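Local coordinates for probable quinone reductase Qor (NADPH:quinone reductase) (Zeta-crystallin homolog protein) (Mycobacterium tuberculosis, PDB 4RVU) that binds NADPH and probably passes its electrons to quinones, as a zeta-crystallin-like member of the medium-chain reductases, at residues A[8-13]-A[59-64]; A[135-140]-A[164-169]; A[147-152]-A[219-224]. All blocks are in the same frame, centred on the assembly; numbering follows the deposited sequence.

Contact 1: A[8-13]-A[59-64]; sequences IEVTET and LPFVIG
Phe-61 CG lies between its backbone N and carbonyl carbon (chi1 61°), which turns the ring toward strand 5-10 and brings it under Val-10 CB. Val-10 CG1 is anti to its backbone N (chi1 177°). The two residues face each other across an antiparallel strand pair in the GroES-like part of the fold. Strand 5-10 is the middle of a three-stranded sheet, with strand 20-24 along its other edge.

Val-10 and Phe-61 form a hydrogen-bonded pair. Val-10 N gives an almost straight bond to Phe-61 O at 2.8 Å, close to the axis of the carbonyl. Phe-61 N returns a bond to Val-10 O at 3.1 Å, in the carbonyl plane. The next link is weak, from Ile-63 N to Ile-8 O. Glu-9 and Val-62 make the non-hydrogen-bonded pair between these links.

Val-10 CB makes a CH-pi contact 4.3 Å from the centroid of the Phe-61 ring, displaced toward the rim. Leu-59 CD1 lies at the edge of the same ring, in its plane. On this side of the sheet, Ile-63 CD1 also comes up to Val-10 CG2. Ile-8 CG2 meets Ile-63 CG2 at 4.2 Å, the two side chains crossing obliquely. Tyr-100 touches both isoleucines.

The opposite face carries Glu-9 and Val-62, with Gln-24 touching both. Glu-9 has CG anti to its backbone N, and its chain runs alongside the Pro-60 ring. The peptide bond before Pro-60 is cis, so the chain bends just ahead of the strand. On the N-terminal side of this bend, Leu-59 packs on residues 11-13 after strand 5-10. Its CD1 meets Thr-13 CG2 at 3.9 Å, and its CD2 lies 3.4 Å from Thr-11 O.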
# COMPACT_ATOMS: atom_id res chain seq x y z
N ILE A 8 -4.51 -34.19 15.75
CA ILE A 8 -5.65 -33.89 14.90
C ILE A 8 -5.15 -33.87 13.46
O ILE A 8 -4.41 -32.96 13.05
CB ILE A 8 -6.32 -32.56 15.27
CG1 ILE A 8 -6.82 -32.58 16.72
CG2 ILE A 8 -7.48 -32.25 14.32
CD1 ILE A 8 -8.10 -33.40 16.94
N GLU A 9 -5.53 -34.88 12.69
CA GLU A 9 -5.00 -35.03 11.34
C GLU A 9 -6.08 -34.75 10.31
O GLU A 9 -7.25 -35.10 10.51
CB GLU A 9 -4.45 -36.44 11.16
CG GLU A 9 -3.96 -36.75 9.76
CD GLU A 9 -3.63 -38.21 9.60
OE1 GLU A 9 -4.56 -39.04 9.68
OE2 GLU A 9 -2.44 -38.54 9.41
N VAL A 10 -5.68 -34.13 9.21
CA VAL A 10 -6.56 -33.90 8.08
C VAL A 10 -6.11 -34.81 6.94
O VAL A 10 -4.98 -34.71 6.47
CB VAL A 10 -6.54 -32.42 7.66
CG1 VAL A 10 -7.39 -32.19 6.42
CG2 VAL A 10 -7.02 -31.56 8.81
N THR A 11 -6.99 -35.73 6.53
CA THR A 11 -6.71 -36.69 5.47
C THR A 11 -7.32 -36.19 4.17
O THR A 11 -6.80 -36.42 3.08
CB THR A 11 -7.27 -38.08 5.85
OG1 THR A 11 -6.41 -38.70 6.81
CG2 THR A 11 -7.39 -39.00 4.64
N GLU A 12 -8.43 -35.47 4.30
CA GLU A 12 -9.04 -34.80 3.17
C GLU A 12 -9.49 -33.43 3.65
O GLU A 12 -9.90 -33.28 4.81
CB GLU A 12 -10.22 -35.61 2.63
CG GLU A 12 -11.59 -35.16 3.16
CD GLU A 12 -12.70 -36.16 2.88
OE1 GLU A 12 -12.69 -37.24 3.51
OE2 GLU A 12 -13.58 -35.86 2.03
N THR A 13 -9.41 -32.43 2.78
CA THR A 13 -9.84 -31.08 3.16
C THR A 13 -11.37 -30.97 3.17
O THR A 13 -12.05 -31.80 2.58
CB THR A 13 -9.22 -30.01 2.24
OG1 THR A 13 -9.66 -30.20 0.89
CG2 THR A 13 -7.69 -30.09 2.28
N LEU A 59 -1.44 -33.41 1.60
CA LEU A 59 -2.22 -34.31 2.45
C LEU A 59 -1.51 -35.64 2.65
O LEU A 59 -0.77 -36.10 1.78
CB LEU A 59 -3.59 -34.57 1.81
CG LEU A 59 -4.78 -33.62 2.01
CD1 LEU A 59 -4.39 -32.17 1.98
CD2 LEU A 59 -5.83 -33.90 0.95
N PRO A 60 -1.70 -36.27 3.82
CA PRO A 60 -2.40 -35.71 4.99
C PRO A 60 -1.45 -34.83 5.80
O PRO A 60 -0.24 -34.84 5.57
CB PRO A 60 -2.78 -36.95 5.79
CG PRO A 60 -1.71 -37.93 5.49
CD PRO A 60 -1.36 -37.69 4.03
N PHE A 61 -1.99 -34.07 6.75
CA PHE A 61 -1.15 -33.28 7.64
C PHE A 61 -1.80 -33.13 9.01
O PHE A 61 -3.03 -33.20 9.12
CB PHE A 61 -0.80 -31.92 7.03
CG PHE A 61 -1.99 -31.03 6.74
CD1 PHE A 61 -2.62 -31.06 5.50
CD2 PHE A 61 -2.45 -30.12 7.69
CE1 PHE A 61 -3.70 -30.23 5.22
CE2 PHE A 61 -3.53 -29.30 7.43
CZ PHE A 61 -4.16 -29.35 6.19
N VAL A 62 -0.97 -32.98 10.03
CA VAL A 62 -1.45 -32.59 11.36
C VAL A 62 -1.49 -31.07 11.35
O VAL A 62 -0.51 -30.43 10.98
CB VAL A 62 -0.52 -33.10 12.48
CG1 VAL A 62 -0.93 -32.54 13.83
CG2 VAL A 62 -0.52 -34.62 12.53
N ILE A 63 -2.63 -30.50 11.72
CA ILE A 63 -2.91 -29.08 11.52
C ILE A 63 -2.41 -28.17 12.66
O ILE A 63 -2.21 -28.65 13.78
CB ILE A 63 -4.42 -28.89 11.30
CG1 ILE A 63 -4.77 -27.49 10.80
CG2 ILE A 63 -5.18 -29.24 12.56
CD1 ILE A 63 -6.10 -27.44 10.11
N GLY A 64 -2.21 -26.88 12.36
CA GLY A 64 -1.94 -25.86 13.37
C GLY A 64 -0.49 -25.43 13.48
O GLY A 64 0.42 -26.23 13.22

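Contact 2: A[135-140]-A[164-169]; sequences YLLKSV and QWATHL. With NDP (NADPH dihydro-nicotinamide-adenine-dinucleotide phosphate), chain E.
Apolar contact comes mainly from Leu-137, whose two methyls divide between Trp-165 and Ala-166. Leu-137 CD1 presses on Trp-165 CB at 3.6 Å, at the root of the indole. Its other branch, CD2, meets Ala-166 CB at 4.0 Å. Lys-138 adds its aliphatic part, with CE 4.2 Å from Leu-169 CD1.

The axes of the two short helical segments approach to 10.8 Å at an angle of 50°, and no direct hydrogen bond joins the segments. Both helices belong to the Rossmann-type nucleotide-binding domain: helix 157-168 follows strand 148-151, and helix 120-140 leads into that strand. The end of helix 120-140 widens into a pi-type turn, where Tyr-135 O accepts from both Ser-139 N and Val-140 N.

Polar links lie at the rim. One water, in the plane of the Trp-165 indole, accepts from Trp-165 NE1 at 2.9 Å and weakly from Lys-138 NZ. The main partner of this ammonium is the carboxylate of Glu-289.

Cofactor binding falls to Tyr-135, on another side of its helix. With chi1 at 84°, its ring stacks on Phe-276, and Tyr-135 OH donates to NADPH O7N, the carboxamide oxygen, at 2.7 Å.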
# COMPACT_ATOMS: atom_id res chain seq x y z
N TYR A 135 3.33 -6.28 14.33
CA TYR A 135 3.79 -5.85 13.01
C TYR A 135 2.77 -4.90 12.36
O TYR A 135 3.14 -3.98 11.63
CB TYR A 135 4.20 -7.04 12.11
CG TYR A 135 3.11 -7.79 11.33
CD1 TYR A 135 2.42 -7.17 10.29
CD2 TYR A 135 2.84 -9.13 11.59
CE1 TYR A 135 1.45 -7.83 9.57
CE2 TYR A 135 1.88 -9.82 10.86
CZ TYR A 135 1.19 -9.16 9.85
OH TYR A 135 0.23 -9.81 9.11
N LEU A 136 1.50 -5.11 12.66
CA LEU A 136 0.45 -4.24 12.12
C LEU A 136 0.59 -2.81 12.65
O LEU A 136 0.45 -1.85 11.88
CB LEU A 136 -0.94 -4.80 12.43
CG LEU A 136 -1.43 -5.99 11.59
CD1 LEU A 136 -2.75 -6.56 12.12
CD2 LEU A 136 -1.55 -5.63 10.10
N LEU A 137 0.89 -2.67 13.94
CA LEU A 137 0.96 -1.37 14.61
C LEU A 137 2.32 -0.70 14.55
O LEU A 137 2.43 0.51 14.74
CB LEU A 137 0.56 -1.50 16.08
CG LEU A 137 -0.88 -1.87 16.35
CD1 LEU A 137 -1.04 -2.22 17.82
CD2 LEU A 137 -1.78 -0.70 16.00
N LYS A 138 3.37 -1.49 14.32
CA LYS A 138 4.72 -0.94 14.37
C LYS A 138 5.41 -0.89 13.01
O LYS A 138 6.35 -0.11 12.83
CB LYS A 138 5.60 -1.75 15.34
CG LYS A 138 5.17 -1.66 16.81
CD LYS A 138 5.63 -0.34 17.42
CE LYS A 138 5.21 -0.21 18.89
NZ LYS A 138 5.79 -1.25 19.73
N SER A 139 4.94 -1.69 12.06
CA SER A 139 5.63 -1.87 10.78
C SER A 139 4.76 -1.58 9.56
O SER A 139 5.17 -0.84 8.65
CB SER A 139 6.21 -3.29 10.67
OG SER A 139 7.14 -3.52 11.71
N VAL A 140 3.58 -2.19 9.50
CA VAL A 140 2.69 -1.97 8.35
C VAL A 140 2.19 -0.52 8.30
O VAL A 140 2.32 0.16 7.28
CB VAL A 140 1.52 -2.98 8.33
CG1 VAL A 140 0.47 -2.56 7.32
CG2 VAL A 140 2.04 -4.38 8.01
N GLN A 164 -6.10 -2.86 22.59
CA GLN A 164 -5.36 -2.54 23.80
C GLN A 164 -4.04 -1.86 23.50
O GLN A 164 -3.69 -0.86 24.12
CB GLN A 164 -5.10 -3.79 24.62
CG GLN A 164 -6.34 -4.47 25.15
CD GLN A 164 -5.98 -5.72 25.92
OE1 GLN A 164 -5.56 -5.65 27.08
NE2 GLN A 164 -6.12 -6.87 25.27
N TRP A 165 -3.30 -2.43 22.55
CA TRP A 165 -1.95 -1.98 22.27
C TRP A 165 -1.97 -0.58 21.66
O TRP A 165 -1.22 0.30 22.08
CB TRP A 165 -1.23 -2.96 21.35
CG TRP A 165 0.25 -2.99 21.56
CD1 TRP A 165 1.03 -2.02 22.13
CD2 TRP A 165 1.14 -4.08 21.23
NE1 TRP A 165 2.35 -2.43 22.16
CE2 TRP A 165 2.44 -3.69 21.62
CE3 TRP A 165 0.95 -5.32 20.63
CZ2 TRP A 165 3.55 -4.52 21.45
CZ3 TRP A 165 2.06 -6.15 20.46
CH2 TRP A 165 3.34 -5.74 20.86
N ALA A 166 -2.84 -0.38 20.67
CA ALA A 166 -3.01 0.94 20.06
C ALA A 166 -3.44 1.98 21.11
O ALA A 166 -2.89 3.08 21.15
CB ALA A 166 -4.02 0.88 18.90
N THR A 167 -4.39 1.62 21.96
CA THR A 167 -4.85 2.53 23.02
C THR A 167 -3.69 2.92 23.93
O THR A 167 -3.53 4.10 24.27
CB THR A 167 -5.96 1.89 23.84
OG1 THR A 167 -7.09 1.67 22.98
CG2 THR A 167 -6.38 2.81 24.99
N HIS A 168 -2.87 1.94 24.31
CA HIS A 168 -1.68 2.21 25.11
C HIS A 168 -0.73 3.17 24.41
O HIS A 168 -0.07 3.98 25.06
CB HIS A 168 -0.93 0.91 25.41
CG HIS A 168 0.41 1.12 26.02
ND1 HIS A 168 0.58 1.57 27.31
CD2 HIS A 168 1.66 0.96 25.51
CE1 HIS A 168 1.87 1.67 27.58
NE2 HIS A 168 2.55 1.31 26.50
N LEU A 169 -0.66 3.08 23.08
CA LEU A 169 0.21 3.97 22.30
C LEU A 169 -0.40 5.36 22.03
O LEU A 169 0.18 6.16 21.28
CB LEU A 169 0.62 3.29 20.99
CG LEU A 169 1.39 1.98 21.16
CD1 LEU A 169 1.41 1.16 19.87
CD2 LEU A 169 2.81 2.28 21.62
PA NDP E . -10.92 -13.88 15.43
O1A NDP E . -10.77 -14.34 16.85
O2A NDP E . -10.87 -12.41 15.12
O5B NDP E . -12.28 -14.49 14.84
C5B NDP E . -12.82 -13.99 13.62
C4B NDP E . -13.82 -12.90 13.96
O4B NDP E . -14.18 -12.15 12.80
C3B NDP E . -15.11 -13.47 14.50
O3B NDP E . -15.06 -13.65 15.92
C2B NDP E . -16.15 -12.44 14.10
O2B NDP E . -16.40 -11.54 15.17
C1B NDP E . -15.53 -11.70 12.92
N9A NDP E . -16.32 -12.05 11.72
C8A NDP E . -17.00 -11.19 10.95
N7A NDP E . -17.64 -11.83 9.94
C5A NDP E . -17.37 -13.14 10.07
C6A NDP E . -17.73 -14.38 9.34
N6A NDP E . -18.53 -14.33 8.25
N1A NDP E . -17.25 -15.55 9.81
C2A NDP E . -16.46 -15.60 10.89
N3A NDP E . -16.09 -14.52 11.60
C4A NDP E . -16.51 -13.28 11.25
O3 NDP E . -9.82 -14.64 14.54
PN NDP E . -8.25 -14.42 14.77
O1N NDP E . -8.05 -13.42 15.88
O2N NDP E . -7.61 -15.78 14.84
O5D NDP E . -7.79 -13.74 13.40
C5D NDP E . -8.36 -12.50 12.99
C4D NDP E . -8.21 -12.33 11.48
O4D NDP E . -6.86 -12.00 11.16
C3D NDP E . -8.52 -13.63 10.76
O3D NDP E . -9.20 -13.31 9.55
C2D NDP E . -7.16 -14.22 10.43
O2D NDP E . -7.22 -14.96 9.21
C1D NDP E . -6.29 -12.97 10.29
N1N NDP E . -4.89 -13.17 10.65
C2N NDP E . -3.95 -12.75 9.80
C3N NDP E . -2.60 -12.88 10.07
C7N NDP E . -1.60 -12.39 9.06
O7N NDP E . -0.41 -12.44 9.33
N7N NDP E . -2.04 -11.91 7.90
C4N NDP E . -2.12 -13.49 11.36
C5N NDP E . -3.24 -13.90 12.21
C6N NDP E . -4.57 -13.71 11.83
P2B NDP E . -17.68 -10.57 15.13
O1X NDP E . -18.21 -10.71 13.73
O2X NDP E . -18.60 -11.12 16.19
O3X NDP E . -17.13 -9.21 15.46
O HOH W 1 4.79 -1.14 22.95

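Contact 3: A[147-152]-A[219-224]; sequences DTVLVH and AVYDGV. With NDP (NADPH dihydro-nicotinamide-adenine-dinucleotide phosphate), chain E.
Leu-150 and Val-220 lie side by side at the apolar centre, pointing the same way. Leu-150 CG and Val-220 CG1 are both anti to the backbone N (chi1 169° and 174°). Leu-150 CD2 comes to 4.0 Å from Val-220 CG1. They sit on neighbouring parallel strands, 148-151 and 217-222, in the middle of the six-stranded sheet of the Rossmann-type domain. Phe-204 of helix 201-212 packs on Leu-150 from this face.

The other face carries Val-149, Val-151, Ala-219 and Tyr-221. The Tyr-221 ring slants across toward strand 148-151. Its CE2 lies 4.1 Å from Val-149 CG1, while its CD2 approaches Val-151 CG2. At the far end, Tyr-221 OH bonds to Leu-136 O.

Leu-150 bonds to the neighbouring strand through both its N and its O. Leu-150 N donates to Ala-219 O, and Leu-150 O takes Tyr-221 N at 2.7 Å, nearly along the carbonyl axis. Farther on, His-152 N reaches Tyr-221 O.

The polar edge begins where the strands end. His-152 packs its CB on Val-224 CG2, and Leu-150 CG lies over one face of its imidazole. His-152 CD2 is 3.4 Å from Asp-222 OD2, with ring and carboxylate planes 63° apart. Ser-232 OG bonds to both His-152 NE2 and Asp-222 OD2, and Thr-176 OG1 meets His-152 ND1. Asp-222 OD1 accepts from Val-224 N to close an Asx turn. A water further joins the strand ends, donating to His-152 O and Tyr-221 O and accepting from Gly-223 N.

This turn meets NADPH. Val-224 CG1 lies 3.9 Å from C8A of the adenine. The Gly-223 backbone lies close against the nicotinamide ribose. The hydroxyl O3D of that ribose donates to Gly-223 O at 2.8 Å.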
# COMPACT_ATOMS: atom_id res chain seq x y z
N ASP A 147 -3.41 9.51 16.42
CA ASP A 147 -4.08 8.86 15.30
C ASP A 147 -5.42 8.29 15.74
O ASP A 147 -5.68 8.11 16.93
CB ASP A 147 -3.23 7.70 14.75
CG ASP A 147 -2.02 8.15 13.94
OD1 ASP A 147 -1.90 9.34 13.61
OD2 ASP A 147 -1.19 7.27 13.63
N THR A 148 -6.27 7.99 14.75
CA THR A 148 -7.47 7.21 14.99
C THR A 148 -7.44 6.07 13.98
O THR A 148 -7.14 6.29 12.81
CB THR A 148 -8.76 8.02 14.75
OG1 THR A 148 -8.80 9.12 15.67
CG2 THR A 148 -9.98 7.15 14.98
N VAL A 149 -7.69 4.85 14.44
CA VAL A 149 -7.71 3.71 13.53
C VAL A 149 -9.01 2.94 13.66
O VAL A 149 -9.67 3.00 14.69
CB VAL A 149 -6.50 2.75 13.77
CG1 VAL A 149 -5.19 3.48 13.57
CG2 VAL A 149 -6.57 2.14 15.18
N LEU A 150 -9.37 2.23 12.60
CA LEU A 150 -10.53 1.32 12.63
C LEU A 150 -10.04 -0.12 12.69
O LEU A 150 -9.17 -0.53 11.90
CB LEU A 150 -11.40 1.54 11.38
CG LEU A 150 -12.52 0.55 11.07
CD1 LEU A 150 -13.55 0.54 12.20
CD2 LEU A 150 -13.17 0.88 9.75
N VAL A 151 -10.58 -0.88 13.63
CA VAL A 151 -10.23 -2.30 13.79
C VAL A 151 -11.50 -3.13 13.74
O VAL A 151 -12.32 -3.08 14.67
CB VAL A 151 -9.54 -2.54 15.15
CG1 VAL A 151 -9.27 -4.03 15.36
CG2 VAL A 151 -8.24 -1.76 15.24
N HIS A 152 -11.68 -3.88 12.66
CA HIS A 152 -12.84 -4.76 12.55
C HIS A 152 -12.70 -5.96 13.48
O HIS A 152 -11.59 -6.32 13.88
CB HIS A 152 -13.03 -5.21 11.10
CG HIS A 152 -13.46 -4.12 10.18
ND1 HIS A 152 -14.66 -3.44 10.33
CD2 HIS A 152 -12.86 -3.58 9.08
CE1 HIS A 152 -14.77 -2.54 9.37
NE2 HIS A 152 -13.70 -2.60 8.60
N ALA A 219 -5.60 4.73 9.54
CA ALA A 219 -5.42 3.35 9.08
C ALA A 219 -6.64 2.50 9.41
O ALA A 219 -7.31 2.73 10.41
CB ALA A 219 -4.17 2.75 9.70
N VAL A 220 -6.92 1.52 8.56
CA VAL A 220 -7.91 0.51 8.90
C VAL A 220 -7.20 -0.83 9.01
O VAL A 220 -6.44 -1.21 8.12
CB VAL A 220 -8.98 0.37 7.80
CG1 VAL A 220 -9.91 -0.81 8.12
CG2 VAL A 220 -9.76 1.66 7.66
N TYR A 221 -7.44 -1.54 10.10
CA TYR A 221 -6.97 -2.91 10.22
C TYR A 221 -8.15 -3.83 9.99
O TYR A 221 -9.01 -3.98 10.86
CB TYR A 221 -6.31 -3.13 11.58
CG TYR A 221 -5.08 -2.27 11.77
CD1 TYR A 221 -3.89 -2.60 11.12
CD2 TYR A 221 -5.10 -1.14 12.56
CE1 TYR A 221 -2.74 -1.81 11.27
CE2 TYR A 221 -3.96 -0.35 12.73
CZ TYR A 221 -2.79 -0.70 12.09
OH TYR A 221 -1.67 0.09 12.27
N ASP A 222 -8.20 -4.43 8.80
CA ASP A 222 -9.35 -5.23 8.37
C ASP A 222 -8.98 -6.70 8.27
O ASP A 222 -8.25 -7.13 7.36
CB ASP A 222 -9.88 -4.69 7.03
CG ASP A 222 -11.17 -5.38 6.57
OD1 ASP A 222 -11.34 -6.59 6.80
OD2 ASP A 222 -12.01 -4.70 5.94
N GLY A 223 -9.48 -7.49 9.22
CA GLY A 223 -9.23 -8.93 9.22
C GLY A 223 -10.47 -9.72 8.83
O GLY A 223 -10.51 -10.94 8.96
N VAL A 224 -11.47 -9.01 8.33
CA VAL A 224 -12.77 -9.59 8.02
C VAL A 224 -12.95 -9.82 6.52
O VAL A 224 -13.54 -10.81 6.08
CB VAL A 224 -13.89 -8.70 8.59
CG1 VAL A 224 -15.26 -9.18 8.11
CG2 VAL A 224 -13.82 -8.69 10.12
PA NDP E . -10.92 -13.88 15.43
O1A NDP E . -10.77 -14.34 16.85
O2A NDP E . -10.87 -12.41 15.12
O5B NDP E . -12.28 -14.49 14.84
C5B NDP E . -12.82 -13.99 13.62
C4B NDP E . -13.82 -12.90 13.96
O4B NDP E . -14.18 -12.15 12.80
C3B NDP E . -15.11 -13.47 14.50
O3B NDP E . -15.06 -13.65 15.92
C2B NDP E . -16.15 -12.44 14.10
O2B NDP E . -16.40 -11.54 15.17
C1B NDP E . -15.53 -11.70 12.92
N9A NDP E . -16.32 -12.05 11.72
C8A NDP E . -17.00 -11.19 10.95
N7A NDP E . -17.64 -11.83 9.94
C5A NDP E . -17.37 -13.14 10.07
C6A NDP E . -17.73 -14.38 9.34
N6A NDP E . -18.53 -14.33 8.25
N1A NDP E . -17.25 -15.55 9.81
C2A NDP E . -16.46 -15.60 10.89
N3A NDP E . -16.09 -14.52 11.60
C4A NDP E . -16.51 -13.28 11.25
O3 NDP E . -9.82 -14.64 14.54
PN NDP E . -8.25 -14.42 14.77
O1N NDP E . -8.05 -13.42 15.88
O2N NDP E . -7.61 -15.78 14.84
O5D NDP E . -7.79 -13.74 13.40
C5D NDP E . -8.36 -12.50 12.99
C4D NDP E . -8.21 -12.33 11.48
O4D NDP E . -6.86 -12.00 11.16
C3D NDP E . -8.52 -13.63 10.76
O3D NDP E . -9.20 -13.31 9.55
C2D NDP E . -7.16 -14.22 10.43
O2D NDP E . -7.22 -14.96 9.21
C1D NDP E . -6.29 -12.97 10.29
N1N NDP E . -4.89 -13.17 10.65
C2N NDP E . -3.95 -12.75 9.80
C3N NDP E . -2.60 -12.88 10.07
C7N NDP E . -1.60 -12.39 9.06
O7N NDP E . -0.41 -12.44 9.33
N7N NDP E . -2.04 -11.91 7.90
C4N NDP E . -2.12 -13.49 11.36
C5N NDP E . -3.24 -13.90 12.21
C6N NDP E . -4.57 -13.71 11.83
P2B NDP E . -17.68 -10.57 15.13
O1X NDP E . -18.21 -10.71 13.73
O2X NDP E . -18.60 -11.12 16.19
O3X NDP E . -17.13 -9.21 15.46
O HOH W 2 -9.86 -6.85 11.96

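Contact 1 comes first along the chain and is complete before the others begin. Its small antiparallel sheet lies across the centre of the chain from contacts 2 and 3, with centres about 34 Å and about 33 Å away. Contacts 2 and 3 alternate in sequence: helix 120-140, strand 148-151, helix 157-168, then strand 217-222. Their centres are about 11 Å apart. They touch directly, through the hydrogen bond between Tyr-221 and the helix 120-140 backbone. Both meet the same NADPH, contact 2 at the carboxamide and contact 3 at a ribose and the adenine. The nucleotide-binding domain thus holds the cofactor from helix and sheet together, while contact 1 stands apart from it.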